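Local coordinates for digeranylgeranylglycerophospholipid reductase (PDB 3ATR), which reduces the double bonds of the geranylgeranyl chains of archaeal membrane lipid precursors, using FAD as cofactor, to give saturated archaeol phospholipids, at residues N72-I77 with G94-A99; R188-T193 with L262-G267; D201-F206 with W218-G223. All coordinates share one frame; numbering follows the deposited sequence.

Contact 1: N72-I77 with G94-A99; sequences NKINGI and GFELNA. With DD9 (nonane), chain C.
Ile-74 and Gly-94 lie opposite each other at the close-packed end of this antiparallel pairing, and their two backbone bonds are of nearly equal length. Ile-74 N reaches Gly-94 O at 2.9 Å, while Gly-94 N returns a bond to Ile-74 O. The branched side chain of Ile-74 divides its work. CG2, anti to the backbone N because chi1 is -61°, meets the end carbon C1 of the bound nonane at 3.9 Å, whereas CG1 lies over the neighbouring strand, 4.0 Å from Glu-96 N, and carries CD1 to the CG methylene of Glu-96. Gly-94 is what allows the alkane so near: a beta carbon here would run into nonane C2, and with none present Gly-94 CA itself touches C1. Two residues along each strand, Asn-72 and Glu-96 form the second hydrogen-bonded pair, in which Glu-96 N donates to Asn-72 O. Asn-72 CB and Glu-96 CB stand 3.9 Å apart. The polar ends of this pair turn to other partners: the amide of Asn-72 donates to the carbonyls of His-200 and Pro-221, and the carboxylate of Glu-96 forms a salt bridge with Lys-222.

On the Lys-73 and Phe-95 face the phenyl ring is buried, and the looser, solvent side is at Lys-73, which is partly exposed. Lys-73 bends at chi2 (66°) so that its CD passes obliquely by CE1 of Phe-95 at 4.0 Å and its CE rests 3.2 Å from Gly-94 O, before NZ pairs with Glu-93. Phe-95 also meets Phe-57 edge-to-face. The alternating pairs are those of antiparallel strands, and strands 70-80 and 87-97, consecutive in the chain, form a beta hairpin whose Ile-74 and Gly-94 face lines the site of the bound alkane.

Contact 2: R188-T193 with L262-G267; sequences REVLLT and LLVKGG
Val-190 and Val-264 stand side by side and point the same way, their CG2 methyls pressed to 3.5 Å, tighter than ordinary van der Waals contact. With chi1 of Val-264 at -65°, its CG2 sits between the backbone N and the carbonyl carbon, and that methyl serves two neighbours at once. It meets Val-190 CG2 and also lies over the centre of one face of the Arg-188 guanidinium, 3.6 Å above the plane. The arginine reaches this place by bending at chi2, which folds the flat group back across the strand and brings the backbone N of Gly-266 to its edge. NH1 and that N are both donors, so they meet without a bond, while the backbone of Arg-188 pairs with Gly-266 in both directions.

Between Val-190 and Leu-191 the register slips by one residue: Leu-263 and Val-264 both face Val-190, a classic beta bulge. Val-190 O accepts from Leu-263 N at 2.7 Å, and Val-190 N donates to Val-264 O. The bulge occurs where strand 261-271, outermost in its mixed sheet, runs along strand 183-193.

On the opposite face Glu-189 and Lys-265 run alongside each other, Glu-189 CG touching Lys-265 CB at 3.6 Å. Leu-262 crosses the glutamate at about a right angle and sets its CD1 methyl 3.4 Å from Glu-189 CD. The carboxylate finds its hydrogen bonds with the hydroxyls of Tyr-246 and Tyr-187, whereas the extended lysine chain carries Lys-265 NZ beyond contact, 5.4 Å from Glu-189 OE2. Leu-191 slants across Leu-262, its CD2 3.8 Å from Leu-262 CB.

Contact 3: D201-F206 with W218-G223; sequences DYLRIF and WYFPKG. With FDA (dihydroflavine-adenine dinucleotide), chain B.
Arg-204 and Tyr-219 stack face to face, the guanidinium flat on the phenol ring, planes 8° apart and centres 4.0 Å apart. The arginine chain is extended from CG to NE, which carries it alongside the tyrosine until CZ rests 3.4 Å from Tyr-219 CE2, with NH1 over the ring face toward its rim. Each group is also held at its end, Arg-204 NH2 by the carbonyl of Glu-198 and the tyrosine hydroxyl by Asp-256. A leucine in place of Arg-204 would probably lose the flat stack on the tyrosine ring and leave the Glu-198 carbonyl without this donor.

Between the backbones, Arg-204 N donates to Tyr-219 O and Tyr-219 N to Arg-204 O, both at 3.0 Å.

Apolar contacts fill the other face. Leu-203 sets its CD1 methyl over the Phe-220 ring, 4.2 Å from the centroid, in a CH-pi contact, while its CD2 meets CD1 of that ring. The opposite side of the ring is covered by Trp-218 CD1, 3.4 Å above the plane, and Ile-205 CG1 comes in at the edge. Leu-203 CD2 also reaches Pro-221 CD.

The cofactor meets the aromatic residues directly: flavin O4 lies in the plane of the Phe-220 ring at its edge, 3.6 Å from CE2, and Trp-218 CH2 approaches flavin C6. An antiparallel hairpin of strands 202-206 and 217-221 thus brings Phe-220 and Trp-218 against the flavin ring at the FAD site of this geranylgeranyl reductase.

In the fold
The three contacts lie in one mixed beta sheet; strand 226-234 separates contact 3 from contact 2. Contact 1 and contact 3, with centres 9 Å apart, are joined directly, since strands 70-80 and 202-206 are neighbours: Gly-76 O lies 3.0 Å from Leu-203 N, a probable hydrogen bond. Contact 2 forms the far edge, about 17 Å from contact 1 and 13 Å from contact 3 between centres, and contact 3 is nested in the loop it closes. Arg-188 CB packs on Trp-218 CZ2 at 3.8 Å. By nearest atoms, the side chains of Arg-188 and Glu-96 are about 4 Å and 5 Å from the flavin nucleotide, and that of Leu-203 about 4 Å from nonane.

Contact 1: N72-I77 with G94-A99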
loop_
_atom_site.group_PDB
_atom_site.type_symbol
_atom_site.label_atom_id
_atom_site.label_comp_id
_atom_site.label_asym_id
_atom_site.label_seq_id
_atom_site.Cartn_x
_atom_site.Cartn_y
_atom_site.Cartn_z
ATOM N N ASN A 72 11.146 -9.789 -14.241
ATOM C CA ASN A 72 11.651 -8.830 -15.208
ATOM C C ASN A 72 12.258 -7.632 -14.510
ATOM O O ASN A 72 11.641 -7.076 -13.620
ATOM C CB ASN A 72 10.473 -8.357 -16.080
ATOM C CG ASN A 72 10.922 -7.530 -17.255
ATOM O OD1 ASN A 72 11.912 -7.858 -17.904
ATOM N ND2 ASN A 72 10.238 -6.418 -17.511
ATOM N N LYS A 73 13.466 -7.224 -14.914
ATOM C CA LYS A 73 14.068 -6.028 -14.306
ATOM C C LYS A 73 13.488 -4.762 -14.912
ATOM O O LYS A 73 13.314 -4.689 -16.126
ATOM C CB LYS A 73 15.599 -6.065 -14.474
ATOM C CG LYS A 73 16.309 -4.844 -13.854
ATOM C CD LYS A 73 16.173 -4.807 -12.339
ATOM C CE LYS A 73 16.534 -3.443 -11.776
ATOM N NZ LYS A 73 17.974 -3.179 -12.121
ATOM N N ILE A 74 13.161 -3.782 -14.076
ATOM C CA ILE A 74 12.556 -2.536 -14.554
ATOM C C ILE A 74 13.567 -1.405 -14.423
ATOM O O ILE A 74 14.198 -1.274 -13.376
ATOM C CB ILE A 74 11.284 -2.206 -13.720
ATOM C CG1 ILE A 74 10.229 -3.329 -13.872
ATOM C CG2 ILE A 74 10.686 -0.852 -14.061
ATOM C CD1 ILE A 74 9.813 -3.635 -15.315
ATOM N N ASN A 75 13.713 -0.604 -15.479
ATOM C CA ASN A 75 14.613 0.562 -15.481
ATOM C C ASN A 75 13.892 1.922 -15.479
ATOM O O ASN A 75 14.548 2.993 -15.428
ATOM C CB ASN A 75 15.602 0.432 -16.650
ATOM C CG ASN A 75 16.569 -0.708 -16.430
ATOM O OD1 ASN A 75 16.729 -1.595 -17.266
ATOM N ND2 ASN A 75 17.178 -0.718 -15.273
ATOM N N GLY A 76 12.561 1.885 -15.548
ATOM C CA GLY A 76 11.749 3.088 -15.381
ATOM C C GLY A 76 10.305 2.962 -15.753
ATOM O O GLY A 76 9.799 1.847 -15.950
ATOM N N ILE A 77 9.625 4.114 -15.811
ATOM C CA ILE A 77 8.204 4.178 -16.082
ATOM C C ILE A 77 7.969 5.210 -17.162
ATOM O O ILE A 77 8.554 6.316 -17.125
ATOM C CB ILE A 77 7.419 4.598 -14.809
ATOM C CG1 ILE A 77 7.746 3.639 -13.651
ATOM C CG2 ILE A 77 5.930 4.703 -15.104
ATOM C CD1 ILE A 77 7.166 4.041 -12.294
ATOM N N GLY A 94 13.705 -1.097 -10.529
ATOM C CA GLY A 94 12.706 -1.844 -9.779
ATOM C C GLY A 94 12.607 -3.251 -10.283
ATOM O O GLY A 94 13.378 -3.684 -11.151
ATOM N N PHE A 95 11.643 -3.970 -9.730
ATOM C CA PHE A 95 11.510 -5.370 -10.035
ATOM C C PHE A 95 10.050 -5.650 -10.357
ATOM O O PHE A 95 9.173 -5.190 -9.651
ATOM C CB PHE A 95 11.908 -6.190 -8.809
ATOM C CG PHE A 95 13.279 -5.864 -8.289
ATOM C CD1 PHE A 95 14.414 -6.230 -9.029
ATOM C CD2 PHE A 95 13.446 -5.196 -7.074
ATOM C CE1 PHE A 95 15.704 -5.966 -8.550
ATOM C CE2 PHE A 95 14.724 -4.897 -6.593
ATOM C CZ PHE A 95 15.850 -5.265 -7.319
ATOM N N GLU A 96 9.837 -6.412 -11.419
ATOM C CA GLU A 96 8.576 -7.167 -11.642
ATOM C C GLU A 96 8.728 -8.591 -11.105
ATOM O O GLU A 96 9.534 -9.416 -11.605
ATOM C CB GLU A 96 8.193 -7.172 -13.121
ATOM C CG GLU A 96 7.121 -6.208 -13.461
ATOM C CD GLU A 96 5.799 -6.556 -12.793
ATOM O OE1 GLU A 96 5.031 -5.633 -12.488
ATOM O OE2 GLU A 96 5.533 -7.753 -12.575
ATOM N N LEU A 97 7.994 -8.855 -10.031
ATOM C CA LEU A 97 8.174 -10.038 -9.207
ATOM C C LEU A 97 7.263 -11.161 -9.586
ATOM O O LEU A 97 6.160 -10.931 -10.110
ATOM C CB LEU A 97 7.822 -9.693 -7.744
ATOM C CG LEU A 97 8.714 -8.643 -7.078
ATOM C CD1 LEU A 97 8.314 -8.490 -5.669
ATOM C CD2 LEU A 97 10.083 -9.170 -7.106
ATOM N N ASN A 98 7.715 -12.389 -9.314
ATOM C CA ASN A 98 6.798 -13.493 -9.104
ATOM C C ASN A 98 6.492 -13.369 -7.610
ATOM O O ASN A 98 7.297 -13.790 -6.754
ATOM C CB ASN A 98 7.441 -14.861 -9.454
ATOM C CG ASN A 98 6.456 -16.025 -9.295
ATOM O OD1 ASN A 98 5.721 -16.089 -8.305
ATOM N ND2 ASN A 98 6.440 -16.946 -10.254
ATOM N N ALA A 99 5.378 -12.719 -7.295
ATOM C CA ALA A 99 5.138 -12.292 -5.894
ATOM C C ALA A 99 5.035 -13.508 -4.934
ATOM O O ALA A 99 5.665 -13.511 -3.864
ATOM C CB ALA A 99 3.890 -11.362 -5.799
HETATM C C1 DD9 C . 10.652 1.272 -10.777
HETATM C C2 DD9 C . 9.508 0.415 -10.251
HETATM C C3 DD9 C . 8.686 1.260 -9.301
HETATM C C4 DD9 C . 7.560 0.429 -8.702
HETATM C C5 DD9 C . 6.243 0.784 -9.373
HETATM C C6 DD9 C . 5.157 0.830 -8.296
HETATM C C7 DD9 C . 3.802 1.336 -8.782
HETATM C C8 DD9 C . 2.872 0.127 -8.676
HETATM C C9 DD9 C . 1.435 0.335 -8.261
#

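Contact 2: R188-T193 with L262-G267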
loop_
_atom_site.group_PDB
_atom_site.type_symbol
_atom_site.label_atom_id
_atom_site.label_comp_id
_atom_site.label_asym_id
_atom_site.label_seq_id
_atom_site.Cartn_x
_atom_site.Cartn_y
_atom_site.Cartn_z
ATOM N N ARG A 188 -6.586 -6.967 -12.626
ATOM C CA ARG A 188 -5.500 -7.143 -13.577
ATOM C C ARG A 188 -5.537 -8.528 -14.196
ATOM O O ARG A 188 -6.058 -9.502 -13.614
ATOM C CB ARG A 188 -4.117 -6.907 -12.906
ATOM C CG ARG A 188 -3.796 -7.958 -11.825
ATOM C CD ARG A 188 -2.916 -9.121 -12.488
ATOM N NE ARG A 188 -2.434 -10.115 -11.501
ATOM C CZ ARG A 188 -3.179 -11.059 -10.930
ATOM N NH1 ARG A 188 -4.474 -11.186 -11.253
ATOM N NH2 ARG A 188 -2.626 -11.873 -10.059
ATOM N N GLU A 189 -4.909 -8.626 -15.364
ATOM C CA GLU A 189 -4.671 -9.910 -15.981
ATOM C C GLU A 189 -3.206 -10.050 -16.364
ATOM O O GLU A 189 -2.520 -9.043 -16.581
ATOM C CB GLU A 189 -5.515 -10.020 -17.259
ATOM C CG GLU A 189 -7.053 -9.942 -16.915
ATOM C CD GLU A 189 -7.992 -10.204 -18.070
ATOM O OE1 GLU A 189 -7.621 -10.030 -19.257
ATOM O OE2 GLU A 189 -9.152 -10.569 -17.785
ATOM N N VAL A 190 -2.725 -11.274 -16.445
ATOM C CA VAL A 190 -1.391 -11.467 -17.040
ATOM C C VAL A 190 -1.624 -12.292 -18.281
ATOM O O VAL A 190 -2.260 -13.374 -18.238
ATOM C CB VAL A 190 -0.447 -12.222 -16.083
ATOM C CG1 VAL A 190 0.930 -12.392 -16.700
ATOM C CG2 VAL A 190 -0.311 -11.453 -14.731
ATOM N N LEU A 191 -1.095 -11.777 -19.391
ATOM C CA LEU A 191 -1.301 -12.395 -20.710
ATOM C C LEU A 191 0.014 -12.460 -21.431
ATOM O O LEU A 191 0.866 -11.632 -21.187
ATOM C CB LEU A 191 -2.321 -11.615 -21.578
ATOM C CG LEU A 191 -3.732 -11.550 -20.996
ATOM C CD1 LEU A 191 -3.931 -10.118 -20.603
ATOM C CD2 LEU A 191 -4.774 -12.011 -21.996
ATOM N N LEU A 192 0.213 -13.492 -22.251
ATOM C CA LEU A 192 1.320 -13.458 -23.219
ATOM C C LEU A 192 0.968 -12.484 -24.332
ATOM O O LEU A 192 -0.221 -12.189 -24.561
ATOM C CB LEU A 192 1.677 -14.862 -23.758
ATOM C CG LEU A 192 2.036 -15.903 -22.675
ATOM C CD1 LEU A 192 2.520 -17.250 -23.248
ATOM C CD2 LEU A 192 3.076 -15.381 -21.698
ATOM N N THR A 193 2.000 -11.978 -25.022
ATOM C CA THR A 193 1.799 -11.011 -26.116
ATOM C C THR A 193 2.099 -11.631 -27.465
ATOM O O THR A 193 2.915 -12.545 -27.567
ATOM C CB THR A 193 2.667 -9.734 -25.956
ATOM O OG1 THR A 193 4.065 -10.070 -26.004
ATOM C CG2 THR A 193 2.367 -9.063 -24.637
ATOM N N LEU A 262 -4.269 -16.112 -21.706
ATOM C CA LEU A 262 -4.411 -15.527 -20.374
ATOM C C LEU A 262 -3.885 -16.499 -19.319
ATOM O O LEU A 262 -4.234 -17.703 -19.307
ATOM C CB LEU A 262 -5.864 -15.153 -20.111
ATOM C CG LEU A 262 -5.986 -14.566 -18.694
ATOM C CD1 LEU A 262 -6.661 -13.264 -18.712
ATOM C CD2 LEU A 262 -6.611 -15.563 -17.705
ATOM N N LEU A 263 -3.090 -15.968 -18.399
ATOM C CA LEU A 263 -2.449 -16.788 -17.396
ATOM C C LEU A 263 -3.132 -16.675 -16.030
ATOM O O LEU A 263 -3.437 -17.702 -15.391
ATOM C CB LEU A 263 -0.961 -16.461 -17.304
ATOM C CG LEU A 263 -0.159 -16.589 -18.604
ATOM C CD1 LEU A 263 1.315 -16.231 -18.363
ATOM C CD2 LEU A 263 -0.271 -17.998 -19.205
ATOM N N VAL A 264 -3.392 -15.443 -15.597
ATOM C CA VAL A 264 -4.093 -15.229 -14.310
ATOM C C VAL A 264 -4.955 -13.985 -14.471
ATOM O O VAL A 264 -4.717 -13.144 -15.349
ATOM C CB VAL A 264 -3.163 -15.094 -13.033
ATOM C CG1 VAL A 264 -2.407 -16.364 -12.736
ATOM C CG2 VAL A 264 -2.203 -13.879 -13.103
ATOM N N LYS A 265 -5.993 -13.862 -13.649
ATOM C CA LYS A 265 -6.801 -12.639 -13.667
ATOM C C LYS A 265 -7.450 -12.510 -12.288
ATOM O O LYS A 265 -7.604 -13.509 -11.580
ATOM C CB LYS A 265 -7.862 -12.782 -14.809
ATOM C CG LYS A 265 -8.783 -14.047 -14.652
ATOM C CD LYS A 265 -9.969 -14.020 -15.599
ATOM C CE LYS A 265 -10.675 -15.365 -15.647
ATOM N NZ LYS A 265 -11.599 -15.268 -16.808
ATOM N N GLY A 266 -7.842 -11.308 -11.904
ATOM C CA GLY A 266 -8.506 -11.162 -10.622
ATOM C C GLY A 266 -8.399 -9.735 -10.136
ATOM O O GLY A 266 -7.594 -8.941 -10.689
ATOM N N GLY A 267 -9.177 -9.393 -9.116
ATOM C CA GLY A 267 -9.167 -8.022 -8.595
ATOM C C GLY A 267 -9.254 -8.026 -7.088
ATOM O O GLY A 267 -9.562 -9.052 -6.499
#

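Contact 3: D201-F206 with W218-G223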
loop_
_atom_site.group_PDB
_atom_site.type_symbol
_atom_site.label_atom_id
_atom_site.label_comp_id
_atom_site.label_asym_id
_atom_site.label_seq_id
_atom_site.Cartn_x
_atom_site.Cartn_y
_atom_site.Cartn_z
ATOM N N ASP A 201 11.664 -3.167 -20.436
ATOM C CA ASP A 201 12.179 -2.821 -19.123
ATOM C C ASP A 201 11.508 -1.572 -18.576
ATOM O O ASP A 201 11.890 -1.088 -17.500
ATOM C CB ASP A 201 13.711 -2.632 -19.123
ATOM C CG ASP A 201 14.218 -1.707 -20.215
ATOM O OD1 ASP A 201 13.581 -1.497 -21.280
ATOM O OD2 ASP A 201 15.318 -1.193 -20.002
ATOM N N TYR A 202 10.500 -1.061 -19.285
ATOM C CA TYR A 202 9.735 0.110 -18.803
ATOM C C TYR A 202 8.271 -0.235 -18.524
ATOM O O TYR A 202 7.596 -0.794 -19.396
ATOM C CB TYR A 202 9.769 1.236 -19.832
ATOM C CG TYR A 202 11.059 1.986 -19.711
ATOM C CD1 TYR A 202 11.141 3.145 -18.960
ATOM C CD2 TYR A 202 12.216 1.467 -20.267
ATOM C CE1 TYR A 202 12.362 3.813 -18.800
ATOM C CE2 TYR A 202 13.417 2.107 -20.106
ATOM C CZ TYR A 202 13.482 3.283 -19.380
ATOM O OH TYR A 202 14.708 3.918 -19.243
ATOM N N LEU A 203 7.815 0.096 -17.321
ATOM C CA LEU A 203 6.380 0.045 -16.997
ATOM C C LEU A 203 5.696 1.190 -17.742
ATOM O O LEU A 203 6.344 2.182 -18.058
ATOM C CB LEU A 203 6.169 0.237 -15.495
ATOM C CG LEU A 203 6.953 -0.702 -14.549
ATOM C CD1 LEU A 203 6.710 -0.384 -13.055
ATOM C CD2 LEU A 203 6.631 -2.208 -14.876
ATOM N N ARG A 204 4.400 1.036 -18.021
ATOM C CA ARG A 204 3.627 2.059 -18.723
ATOM C C ARG A 204 2.455 2.361 -17.807
ATOM O O ARG A 204 1.816 1.435 -17.326
ATOM C CB ARG A 204 3.113 1.558 -20.042
ATOM C CG ARG A 204 4.219 1.210 -21.026
ATOM C CD ARG A 204 3.615 0.679 -22.312
ATOM N NE ARG A 204 4.600 -0.032 -23.078
ATOM C CZ ARG A 204 4.343 -0.783 -24.150
ATOM N NH1 ARG A 204 3.095 -0.922 -24.623
ATOM N NH2 ARG A 204 5.341 -1.402 -24.758
ATOM N N ILE A 205 2.215 3.637 -17.541
ATOM C CA ILE A 205 1.066 4.021 -16.721
ATOM C C ILE A 205 0.315 5.070 -17.498
ATOM O O ILE A 205 0.915 6.037 -17.971
ATOM C CB ILE A 205 1.535 4.572 -15.366
ATOM C CG1 ILE A 205 1.965 3.432 -14.467
ATOM C CG2 ILE A 205 0.442 5.441 -14.699
ATOM C CD1 ILE A 205 2.578 3.863 -13.161
ATOM N N PHE A 206 -0.983 4.848 -17.686
ATOM C CA PHE A 206 -1.799 5.710 -18.531
ATOM C C PHE A 206 -2.780 6.448 -17.660
ATOM O O PHE A 206 -3.636 5.819 -17.009
ATOM C CB PHE A 206 -2.567 4.885 -19.544
ATOM C CG PHE A 206 -1.717 3.960 -20.333
ATOM C CD1 PHE A 206 -1.099 4.385 -21.525
ATOM C CD2 PHE A 206 -1.534 2.639 -19.887
ATOM C CE1 PHE A 206 -0.295 3.513 -22.247
ATOM C CE2 PHE A 206 -0.750 1.756 -20.595
ATOM C CZ PHE A 206 -0.115 2.176 -21.781
ATOM N N TRP A 218 -2.538 0.411 -16.389
ATOM C CA TRP A 218 -1.129 0.085 -16.468
ATOM C C TRP A 218 -0.842 -1.102 -17.394
ATOM O O TRP A 218 -1.714 -1.917 -17.682
ATOM C CB TRP A 218 -0.548 -0.186 -15.076
ATOM C CG TRP A 218 -0.993 -1.451 -14.437
ATOM C CD1 TRP A 218 -0.456 -2.710 -14.589
ATOM C CD2 TRP A 218 -2.020 -1.570 -13.437
ATOM N NE1 TRP A 218 -1.107 -3.616 -13.767
ATOM C CE2 TRP A 218 -2.084 -2.952 -13.059
ATOM C CE3 TRP A 218 -2.880 -0.653 -12.819
ATOM C CZ2 TRP A 218 -2.972 -3.431 -12.069
ATOM C CZ3 TRP A 218 -3.809 -1.143 -11.841
ATOM C CH2 TRP A 218 -3.842 -2.537 -11.499
ATOM N N TYR A 219 0.394 -1.152 -17.858
ATOM C CA TYR A 219 0.876 -2.205 -18.735
ATOM C C TYR A 219 2.272 -2.465 -18.179
ATOM O O TYR A 219 3.162 -1.635 -18.345
ATOM C CB TYR A 219 0.839 -1.681 -20.186
ATOM C CG TYR A 219 1.403 -2.593 -21.246
ATOM C CD1 TYR A 219 0.549 -3.262 -22.140
ATOM C CD2 TYR A 219 2.795 -2.718 -21.436
ATOM C CE1 TYR A 219 1.056 -4.061 -23.138
ATOM C CE2 TYR A 219 3.297 -3.513 -22.461
ATOM C CZ TYR A 219 2.432 -4.175 -23.287
ATOM O OH TYR A 219 2.967 -4.984 -24.292
ATOM N N PHE A 220 2.428 -3.560 -17.403
ATOM C CA PHE A 220 3.676 -3.801 -16.669
ATOM C C PHE A 220 4.320 -5.075 -17.232
ATOM O O PHE A 220 3.879 -6.156 -16.874
ATOM C CB PHE A 220 3.407 -4.069 -15.183
ATOM C CG PHE A 220 3.037 -2.851 -14.348
ATOM C CD1 PHE A 220 3.022 -1.564 -14.882
ATOM C CD2 PHE A 220 2.783 -3.040 -12.964
ATOM C CE1 PHE A 220 2.713 -0.438 -14.054
ATOM C CE2 PHE A 220 2.458 -1.938 -12.122
ATOM C CZ PHE A 220 2.444 -0.651 -12.670
ATOM N N PRO A 221 5.357 -4.941 -18.088
ATOM C CA PRO A 221 5.930 -6.162 -18.671
ATOM C C PRO A 221 6.581 -7.078 -17.656
ATOM O O PRO A 221 7.294 -6.620 -16.739
ATOM C CB PRO A 221 6.964 -5.631 -19.689
ATOM C CG PRO A 221 6.450 -4.260 -20.083
ATOM C CD PRO A 221 5.921 -3.724 -18.713
ATOM N N LYS A 222 6.299 -8.371 -17.771
ATOM C CA LYS A 222 6.939 -9.353 -16.897
ATOM C C LYS A 222 7.996 -10.141 -17.671
ATOM O O LYS A 222 8.453 -11.169 -17.220
ATOM C CB LYS A 222 5.887 -10.291 -16.302
ATOM C CG LYS A 222 4.989 -9.597 -15.287
ATOM C CD LYS A 222 3.917 -10.556 -14.774
ATOM C CE LYS A 222 3.479 -10.172 -13.360
ATOM N NZ LYS A 222 4.483 -10.750 -12.373
ATOM N N GLY A 223 8.381 -9.611 -18.831
ATOM C CA GLY A 223 9.353 -10.263 -19.724
ATOM C C GLY A 223 9.164 -9.762 -21.139
ATOM O O GLY A 223 8.435 -8.805 -21.394
HETATM P PA FDA B . -1.942 -9.388 1.490
HETATM O O1A FDA B . -3.380 -9.255 1.074
HETATM O O2A FDA B . -0.919 -9.688 0.425
HETATM O O5B FDA B . -1.765 -10.599 2.494
HETATM C C5B FDA B . -2.732 -10.792 3.587
HETATM C C4B FDA B . -2.723 -12.269 3.970
HETATM O O4B FDA B . -3.563 -12.476 5.109
HETATM C C3B FDA B . -3.264 -13.172 2.860
HETATM O O3B FDA B . -2.225 -14.073 2.431
HETATM C C2B FDA B . -4.468 -13.852 3.494
HETATM O O2B FDA B . -4.618 -15.231 3.177
HETATM C C1B FDA B . -4.205 -13.754 4.986
HETATM N N9A FDA B . -5.398 -13.633 5.846
HETATM C C8A FDA B . -6.365 -12.676 5.787
HETATM N N7A FDA B . -7.207 -12.852 6.847
HETATM C C5A FDA B . -6.693 -13.884 7.595
HETATM C C6A FDA B . -7.096 -14.511 8.765
HETATM N N6A FDA B . -8.231 -14.112 9.417
HETATM N N1A FDA B . -6.348 -15.560 9.228
HETATM C C2A FDA B . -5.215 -15.998 8.599
HETATM N N3A FDA B . -4.809 -15.377 7.448
HETATM C C4A FDA B . -5.555 -14.357 6.950
HETATM N N1 FDA B . 1.497 -2.712 -4.814
HETATM C C2 FDA B . 2.731 -2.712 -5.334
HETATM O O2 FDA B . 3.659 -2.551 -4.521
HETATM N N3 FDA B . 2.968 -2.867 -6.687
HETATM C C4 FDA B . 1.971 -3.049 -7.576
HETATM O O4 FDA B . 2.205 -3.189 -8.783
HETATM C C4X FDA B . 0.586 -3.034 -7.103
HETATM N N5 FDA B . -0.468 -3.174 -7.949
HETATM C C5X FDA B . -1.632 -3.622 -7.395
HETATM C C6 FDA B . -2.611 -4.106 -8.274
HETATM C C7 FDA B . -3.820 -4.613 -7.766
HETATM C C7M FDA B . -4.844 -5.209 -8.751
HETATM C C8 FDA B . -4.033 -4.571 -6.409
HETATM C C8M FDA B . -5.326 -5.138 -5.805
HETATM C C9 FDA B . -3.066 -4.065 -5.486
HETATM C C9A FDA B . -1.828 -3.584 -5.996
HETATM N N10 FDA B . -0.828 -3.038 -5.112
HETATM C C10 FDA B . 0.434 -2.900 -5.637
HETATM C "C1'" FDA B . -0.978 -3.223 -3.647
HETATM C "C2'" FDA B . -0.284 -4.473 -3.056
HETATM O "O2'" FDA B . -0.655 -5.642 -3.788
HETATM C "C3'" FDA B . -0.713 -4.636 -1.594
HETATM O "O3'" FDA B . -0.663 -3.326 -0.993
HETATM C "C4'" FDA B . 0.179 -5.557 -0.773
HETATM O "O4'" FDA B . 0.324 -6.808 -1.463
HETATM C "C5'" FDA B . -0.531 -5.819 0.566
HETATM O "O5'" FDA B . 0.306 -6.698 1.349
HETATM P P FDA B . -0.294 -7.295 2.699
HETATM O O1P FDA B . 0.727 -8.289 3.242
HETATM O O2P FDA B . -0.740 -6.124 3.536
HETATM O O3P FDA B . -1.699 -8.022 2.288
#